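Local coordinates for peroxinectin A (Dictyostelium discoideum, PDB 6ERC), which catalyses the hydrogen peroxide-dependent oxidation of phenolic donors with a haem cofactor and also has iodide and thiocyanate peroxidase activity, at residues D363-L368 with D378-N383; D412-P417 with A441-E446. All coordinates share one frame; numbering follows the deposited sequence.

The two contacts follow one another along the chain, contact 1 closing before contact 2 opens, both within the animal haem peroxidase family region. Their centres lie about 24 Å apart and their nearest atoms about 13 Å, without touching. Contact 1 (363-368 with 378-383) lines the haem: Leu364, Leu379 and Arg382 belong to its pocket, and the side chain of Leu379 is about 9 Å from that of Arg213, the predicted transition-state stabiliser. Contact 2 (412-417 with 441-446) sits farther out, its centre about 24 Å from that of the chain against 16 Å for contact 1, and is away from the annotated sites, the side chain of Ala441 about 11 Å from the bound calcium ion.

Contact 1: D363-L368 with D378-N383; sequences DLRNFL and DLASRN. With HEM (protoporphyrin IX containing Fe), chain F.
Leu379 N donates to Leu364 O at 3.0 Å and 171°, a nearly straight bond that ties the end of helix 362-365 to the first turn of helix 379-390. Leu364 and Leu379 lie side by side, their CD2 methyls 3.7 Å apart. Both meet the porphyrin: Leu364 CD2 lies 3.8 Å from HEM CMB, and Leu379 CD1 3.7 Å from HEM C3A. Asp378, with CG anti to its backbone N, turns its carboxylate back over its helix: OD1 accepts a weak capping bond from Ser381 N, while Ser381 OG reaches OD2 at 2.6 Å from above the carboxylate plane. The same OD2 makes a salt bridge to Arg49 and accepts from Ser52. Arg365 CG lies 3.1 Å from Asp378 OD1, but Arg365 NH1 stays 4.1 Å from Asp378 OD2, beyond a salt bridge; Asp57 holds the guanidinium instead. An alanine in place of Asp378 would probably leave Arg49 without its carboxylate mate and the first turn of helix 379-390 without its side-chain cap. One turn on, Arg382 NE donates to HEM O2A at 2.9 Å and a bent 136°. Leu379 of this N-capped helix and Leu364 of helix 362-365 line the haem pocket, with Arg382 on a propionate.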
loop_
_atom_site.group_PDB
_atom_site.type_symbol
_atom_site.label_atom_id
_atom_site.label_comp_id
_atom_site.label_asym_id
_atom_site.label_seq_id
_atom_site.Cartn_x
_atom_site.Cartn_y
_atom_site.Cartn_z
ATOM N N ASP A 363 6.295 13.126 11.072
ATOM C CA ASP A 363 4.859 13.182 10.819
ATOM C C ASP A 363 4.231 11.802 10.927
ATOM O O ASP A 363 3.083 11.673 11.364
ATOM C CB ASP A 363 4.590 13.779 9.438
ATOM C CG ASP A 363 5.122 15.191 9.301
ATOM O OD1 ASP A 363 6.360 15.360 9.279
ATOM O OD2 ASP A 363 4.303 16.133 9.218
ATOM N N LEU A 364 4.970 10.763 10.541
ATOM C CA LEU A 364 4.507 9.387 10.647
ATOM C C LEU A 364 4.966 8.719 11.938
ATOM O O LEU A 364 4.212 7.944 12.536
ATOM C CB LEU A 364 5.010 8.575 9.450
ATOM C CG LEU A 364 4.547 9.026 8.061
ATOM C CD1 LEU A 364 5.499 8.514 6.996
ATOM C CD2 LEU A 364 3.138 8.538 7.784
ATOM N N ARG A 365 6.192 9.005 12.383
ATOM C CA ARG A 365 6.755 8.294 13.526
ATOM C C ARG A 365 6.323 8.897 14.856
ATOM O O ARG A 365 6.255 8.180 15.858
ATOM C CB ARG A 365 8.282 8.281 13.431
ATOM C CG ARG A 365 8.935 7.149 14.205
ATOM C CD ARG A 365 10.453 7.211 14.133
ATOM N NE ARG A 365 10.996 8.335 14.890
ATOM C CZ ARG A 365 11.165 8.346 16.210
ATOM N NH1 ARG A 365 10.823 7.294 16.942
ATOM N NH2 ARG A 365 11.672 9.417 16.805
ATOM N N ASN A 366 6.028 10.193 14.891
ATOM C CA ASN A 366 5.657 10.885 16.123
ATOM C C ASN A 366 4.400 11.716 15.912
ATOM O O ASN A 366 4.367 12.920 16.175
ATOM C CB ASN A 366 6.800 11.771 16.616
ATOM C CG ASN A 366 8.009 10.974 17.064
ATOM O OD1 ASN A 366 7.891 10.012 17.827
ATOM N ND2 ASN A 366 9.184 11.371 16.590
ATOM N N PHE A 367 3.335 11.077 15.435
ATOM C CA PHE A 367 2.053 11.753 15.286
ATOM C C PHE A 367 1.308 11.748 16.615
ATOM O O PHE A 367 1.162 10.698 17.249
ATOM C CB PHE A 367 1.203 11.080 14.208
ATOM C CG PHE A 367 -0.176 11.661 14.090
ATOM C CD1 PHE A 367 -0.387 12.837 13.392
ATOM C CD2 PHE A 367 -1.260 11.042 14.692
ATOM C CE1 PHE A 367 -1.652 13.381 13.288
ATOM C CE2 PHE A 367 -2.530 11.583 14.592
ATOM C CZ PHE A 367 -2.724 12.752 13.890
ATOM N N LEU A 368 0.827 12.917 17.029
ATOM C CA LEU A 368 0.157 13.077 18.313
ATOM C C LEU A 368 -1.292 13.486 18.105
ATOM O O LEU A 368 -1.615 14.224 17.168
ATOM C CB LEU A 368 0.861 14.128 19.181
ATOM C CG LEU A 368 2.282 13.804 19.639
ATOM C CD1 LEU A 368 2.830 14.951 20.467
ATOM C CD2 LEU A 368 2.320 12.508 20.432
ATOM N N ASP A 378 2.579 5.740 16.123
ATOM C CA ASP A 378 3.926 5.665 15.567
ATOM C C ASP A 378 3.906 4.595 14.488
ATOM O O ASP A 378 3.774 3.406 14.791
ATOM C CB ASP A 378 4.954 5.344 16.655
ATOM C CG ASP A 378 6.374 5.247 16.121
ATOM O OD1 ASP A 378 6.569 5.274 14.889
ATOM O OD2 ASP A 378 7.305 5.144 16.948
ATOM N N LEU A 379 4.027 5.015 13.229
ATOM C CA LEU A 379 3.933 4.062 12.131
ATOM C C LEU A 379 5.137 3.130 12.090
ATOM O O LEU A 379 4.998 1.954 11.738
ATOM C CB LEU A 379 3.782 4.810 10.808
ATOM C CG LEU A 379 3.502 3.966 9.565
ATOM C CD1 LEU A 379 2.351 2.989 9.786
ATOM C CD2 LEU A 379 3.186 4.880 8.397
ATOM N N ALA A 380 6.321 3.629 12.444
ATOM C CA ALA A 380 7.482 2.754 12.561
ATOM C C ALA A 380 7.235 1.664 13.599
ATOM O O ALA A 380 7.501 0.483 13.351
ATOM C CB ALA A 380 8.719 3.573 12.921
ATOM N N SER A 381 6.715 2.046 14.768
ATOM C CA SER A 381 6.420 1.061 15.804
ATOM C C SER A 381 5.350 0.080 15.345
ATOM O O SER A 381 5.469 -1.131 15.570
ATOM C CB SER A 381 5.980 1.762 17.089
ATOM O OG SER A 381 6.988 2.633 17.566
ATOM N N ARG A 382 4.291 0.582 14.704
ATOM C CA ARG A 382 3.235 -0.302 14.220
ATOM C C ARG A 382 3.790 -1.349 13.264
ATOM O O ARG A 382 3.362 -2.508 13.283
ATOM C CB ARG A 382 2.132 0.513 13.546
ATOM C CG ARG A 382 1.286 1.327 14.519
ATOM C CD ARG A 382 0.013 1.861 13.869
ATOM N NE ARG A 382 -0.996 0.818 13.675
ATOM C CZ ARG A 382 -1.809 0.370 14.630
ATOM N NH1 ARG A 382 -1.737 0.864 15.860
ATOM N NH2 ARG A 382 -2.697 -0.582 14.358
ATOM N N ASN A 383 4.753 -0.964 12.427
ATOM C CA ASN A 383 5.350 -1.923 11.504
ATOM C C ASN A 383 6.131 -2.992 12.257
ATOM O O ASN A 383 5.972 -4.189 11.995
ATOM C CB ASN A 383 6.247 -1.197 10.503
ATOM C CG ASN A 383 5.473 -0.233 9.622
ATOM O OD1 ASN A 383 4.319 -0.479 9.278
ATOM N ND2 ASN A 383 6.107 0.872 9.256
HETATM C CHA HEM F . 0.189 -0.319 5.946
HETATM C CHB HEM F . -0.215 4.453 6.612
HETATM C CHC HEM F . 2.325 5.217 2.534
HETATM C CHD HEM F . 2.925 0.439 2.015
HETATM C C1A HEM F . -0.083 0.904 6.507
HETATM C C2A HEM F . -0.676 1.124 7.803
HETATM C C3A HEM F . -0.789 2.441 7.997
HETATM C C4A HEM F . -0.272 3.099 6.819
HETATM C CMA HEM F . -1.370 3.154 9.238
HETATM C CAA HEM F . -1.079 0.002 8.774
HETATM C CBA HEM F . -0.136 0.091 9.965
HETATM C CGA HEM F . -0.062 -1.243 10.661
HETATM O O1A HEM F . 0.408 -2.230 10.038
HETATM O O2A HEM F . -0.463 -1.319 11.850
HETATM C C1B HEM F . 0.419 5.062 5.556
HETATM C C2B HEM F . 0.478 6.486 5.339
HETATM C C3B HEM F . 1.174 6.705 4.211
HETATM C C4B HEM F . 1.581 5.418 3.681
HETATM C CMB HEM F . -0.185 7.499 6.293
HETATM C CAB HEM F . 1.542 8.040 3.523
HETATM C CBB HEM F . 1.248 9.237 4.042
HETATM C C1C HEM F . 2.721 3.995 2.035
HETATM C C2C HEM F . 3.517 3.768 0.841
HETATM C C3C HEM F . 3.680 2.435 0.698
HETATM C C4C HEM F . 2.992 1.798 1.800
HETATM C CMC HEM F . 4.035 4.935 -0.027
HETATM C CAC HEM F . 4.421 1.572 -0.358
HETATM C CBC HEM F . 5.078 2.033 -1.424
HETATM C C1D HEM F . 2.202 -0.179 3.006
HETATM C C2D HEM F . 2.000 -1.603 3.143
HETATM C C3D HEM F . 1.254 -1.803 4.234
HETATM C C4D HEM F . 0.942 -0.520 4.813
HETATM C CMD HEM F . 2.586 -2.672 2.198
HETATM C CAD HEM F . 0.748 -3.142 4.798
HETATM C CBD HEM F . -0.462 -3.509 3.945
HETATM C CGD HEM F . -1.505 -4.234 4.760
HETATM O O1D HEM F . -2.331 -3.548 5.416
HETATM O O2D HEM F . -1.529 -5.490 4.758
HETATM N NA HEM F . 0.150 2.133 5.931
HETATM N NB HEM F . 1.100 4.438 4.529
HETATM N NC HEM F . 2.419 2.770 2.590
HETATM N ND HEM F . 1.541 0.450 4.040
HETATM FE FE HEM F . 1.277 2.417 4.250
#

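Contact 2: D412-P417 with A441-E446; sequences DITSDP and AEDHME
Glu442 OE2 is gripped by two hydroxyls, Thr453 OG1 and Tyr395 OH, both hydrogen-bonded to it, with a long, weak ion pair to Arg399 besides. The Glu442 side chain starts away from 412-417, and the residue meets that segment mainly through its backbone: Ile413 O lies 3.6 Å from Glu442 CA. The backbones come nearest at this pair, whose CA atoms are 5.3 Å apart. No hydrogen bond joins the two segments. Topologically, the contact packs the link between helices 410-413 and 417-426 against the loop that leaves helix 435-441. Within that link Asp416 N donates to Thr414 OG1 at 3.1 Å and 164°, which closes an ST turn, and Asp416 is the N-cap of helix 417-426. Thr414 holds OG1 anti to its backbone N (chi1 174°), which sets the hydroxyl beside its carbonyl carbon. Across the contact Thr414 CB rests 3.6 Å from Ala441 O, and Thr414 OG1 comes within 3.7 Å of Asp443 OD1, the two side chains crossing at about a right angle. The apolar part of the interface is Ile413, whose CG2 meets Ala441 CB at 3.8 Å. Val407 and Ile433 touch Ile413, and Ile419 touches both Thr414 and Ala441.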
loop_
_atom_site.group_PDB
_atom_site.type_symbol
_atom_site.label_atom_id
_atom_site.label_comp_id
_atom_site.label_asym_id
_atom_site.label_seq_id
_atom_site.Cartn_x
_atom_site.Cartn_y
_atom_site.Cartn_z
ATOM N N ASP A 412 28.697 -5.644 6.481
ATOM C CA ASP A 412 28.126 -6.353 5.342
ATOM C C ASP A 412 26.780 -5.766 4.943
ATOM O O ASP A 412 26.383 -5.862 3.776
ATOM C CB ASP A 412 27.974 -7.842 5.655
ATOM C CG ASP A 412 29.303 -8.523 5.906
ATOM O OD1 ASP A 412 29.504 -9.028 7.028
ATOM O OD2 ASP A 412 30.150 -8.548 4.987
ATOM N N ILE A 413 26.070 -5.153 5.890
ATOM C CA ILE A 413 24.767 -4.572 5.585
ATOM C C ILE A 413 24.925 -3.204 4.930
ATOM O O ILE A 413 24.196 -2.869 3.989
ATOM C CB ILE A 413 23.913 -4.491 6.864
ATOM C CG1 ILE A 413 23.744 -5.881 7.483
ATOM C CG2 ILE A 413 22.544 -3.893 6.553
ATOM C CD1 ILE A 413 23.203 -5.856 8.891
ATOM N N THR A 414 25.867 -2.393 5.407
ATOM C CA THR A 414 26.028 -1.040 4.894
ATOM C C THR A 414 27.375 -0.484 5.323
ATOM O O THR A 414 27.949 -0.899 6.332
ATOM C CB THR A 414 24.911 -0.117 5.388
ATOM O OG1 THR A 414 25.180 1.227 4.969
ATOM C CG2 THR A 414 24.819 -0.162 6.905
ATOM N N SER A 415 27.859 0.486 4.550
ATOM C CA SER A 415 29.098 1.179 4.875
ATOM C C SER A 415 28.874 2.456 5.675
ATOM O O SER A 415 29.841 3.015 6.203
ATOM C CB SER A 415 29.865 1.510 3.591
ATOM O OG SER A 415 30.240 0.325 2.909
ATOM N N ASP A 416 27.639 2.925 5.781
ATOM C CA ASP A 416 27.342 4.147 6.519
ATOM C C ASP A 416 27.550 3.911 8.010
ATOM O O ASP A 416 26.797 3.128 8.606
ATOM C CB ASP A 416 25.907 4.590 6.242
ATOM C CG ASP A 416 25.593 5.963 6.815
ATOM O OD1 ASP A 416 26.297 6.405 7.746
ATOM O OD2 ASP A 416 24.632 6.599 6.331
ATOM N N PRO A 417 28.532 4.553 8.654
ATOM C CA PRO A 417 28.770 4.255 10.077
ATOM C C PRO A 417 27.582 4.567 10.965
ATOM O O PRO A 417 27.321 3.828 11.923
ATOM C CB PRO A 417 29.983 5.134 10.422
ATOM C CG PRO A 417 30.608 5.480 9.116
ATOM C CD PRO A 417 29.482 5.551 8.138
ATOM N N ALA A 441 18.070 -1.095 5.793
ATOM C CA ALA A 441 19.437 -0.622 5.978
ATOM C C ALA A 441 20.348 -0.996 4.816
ATOM O O ALA A 441 21.438 -0.424 4.693
ATOM C CB ALA A 441 20.008 -1.180 7.282
ATOM N N GLU A 442 19.932 -1.931 3.968
ATOM C CA GLU A 442 20.769 -2.391 2.873
ATOM C C GLU A 442 21.001 -1.279 1.856
ATOM O O GLU A 442 20.224 -0.327 1.738
ATOM C CB GLU A 442 20.131 -3.592 2.175
ATOM C CG GLU A 442 20.041 -4.837 3.040
ATOM C CD GLU A 442 19.369 -5.998 2.336
ATOM O OE1 GLU A 442 18.878 -5.810 1.201
ATOM O OE2 GLU A 442 19.334 -7.101 2.922
ATOM N N ASP A 443 22.096 -1.413 1.113
ATOM C CA ASP A 443 22.337 -0.550 -0.033
ATOM C C ASP A 443 21.367 -0.902 -1.156
ATOM O O ASP A 443 21.020 -2.069 -1.354
ATOM C CB ASP A 443 23.779 -0.699 -0.517
ATOM C CG ASP A 443 24.789 -0.469 0.588
ATOM O OD1 ASP A 443 24.575 0.446 1.408
ATOM O OD2 ASP A 443 25.793 -1.211 0.638
ATOM N N HIS A 444 20.927 0.114 -1.891
ATOM C CA HIS A 444 19.981 -0.108 -2.976
ATOM C C HIS A 444 20.636 -0.881 -4.115
ATOM O O HIS A 444 21.781 -0.617 -4.492
ATOM C CB HIS A 444 19.445 1.223 -3.497
ATOM C CG HIS A 444 18.639 1.986 -2.493
ATOM N ND1 HIS A 444 18.263 3.298 -2.682
ATOM C CD2 HIS A 444 18.133 1.620 -1.291
ATOM C CE1 HIS A 444 17.563 3.709 -1.639
ATOM N NE2 HIS A 444 17.470 2.709 -0.781
ATOM N N MET A 445 19.897 -1.842 -4.666
ATOM C CA MET A 445 20.369 -2.575 -5.831
ATOM C C MET A 445 20.590 -1.620 -6.998
ATOM O O MET A 445 19.920 -0.591 -7.122
ATOM C CB MET A 445 19.360 -3.654 -6.224
ATOM C CG MET A 445 19.293 -4.817 -5.258
ATOM S SD MET A 445 20.341 -6.198 -5.763
ATOM C CE MET A 445 19.313 -6.960 -7.017
ATOM N N GLU A 446 21.543 -1.971 -7.861
ATOM C CA GLU A 446 21.854 -1.132 -9.012
ATOM C C GLU A 446 20.603 -0.921 -9.854
ATOM O O GLU A 446 19.953 -1.883 -10.273
ATOM C CB GLU A 446 22.964 -1.767 -9.849
ATOM C CG GLU A 446 23.425 -0.903 -11.019
ATOM C CD GLU A 446 24.726 -1.387 -11.638
ATOM O OE1 GLU A 446 25.258 -2.426 -11.190
ATOM O OE2 GLU A 446 25.224 -0.721 -12.570
#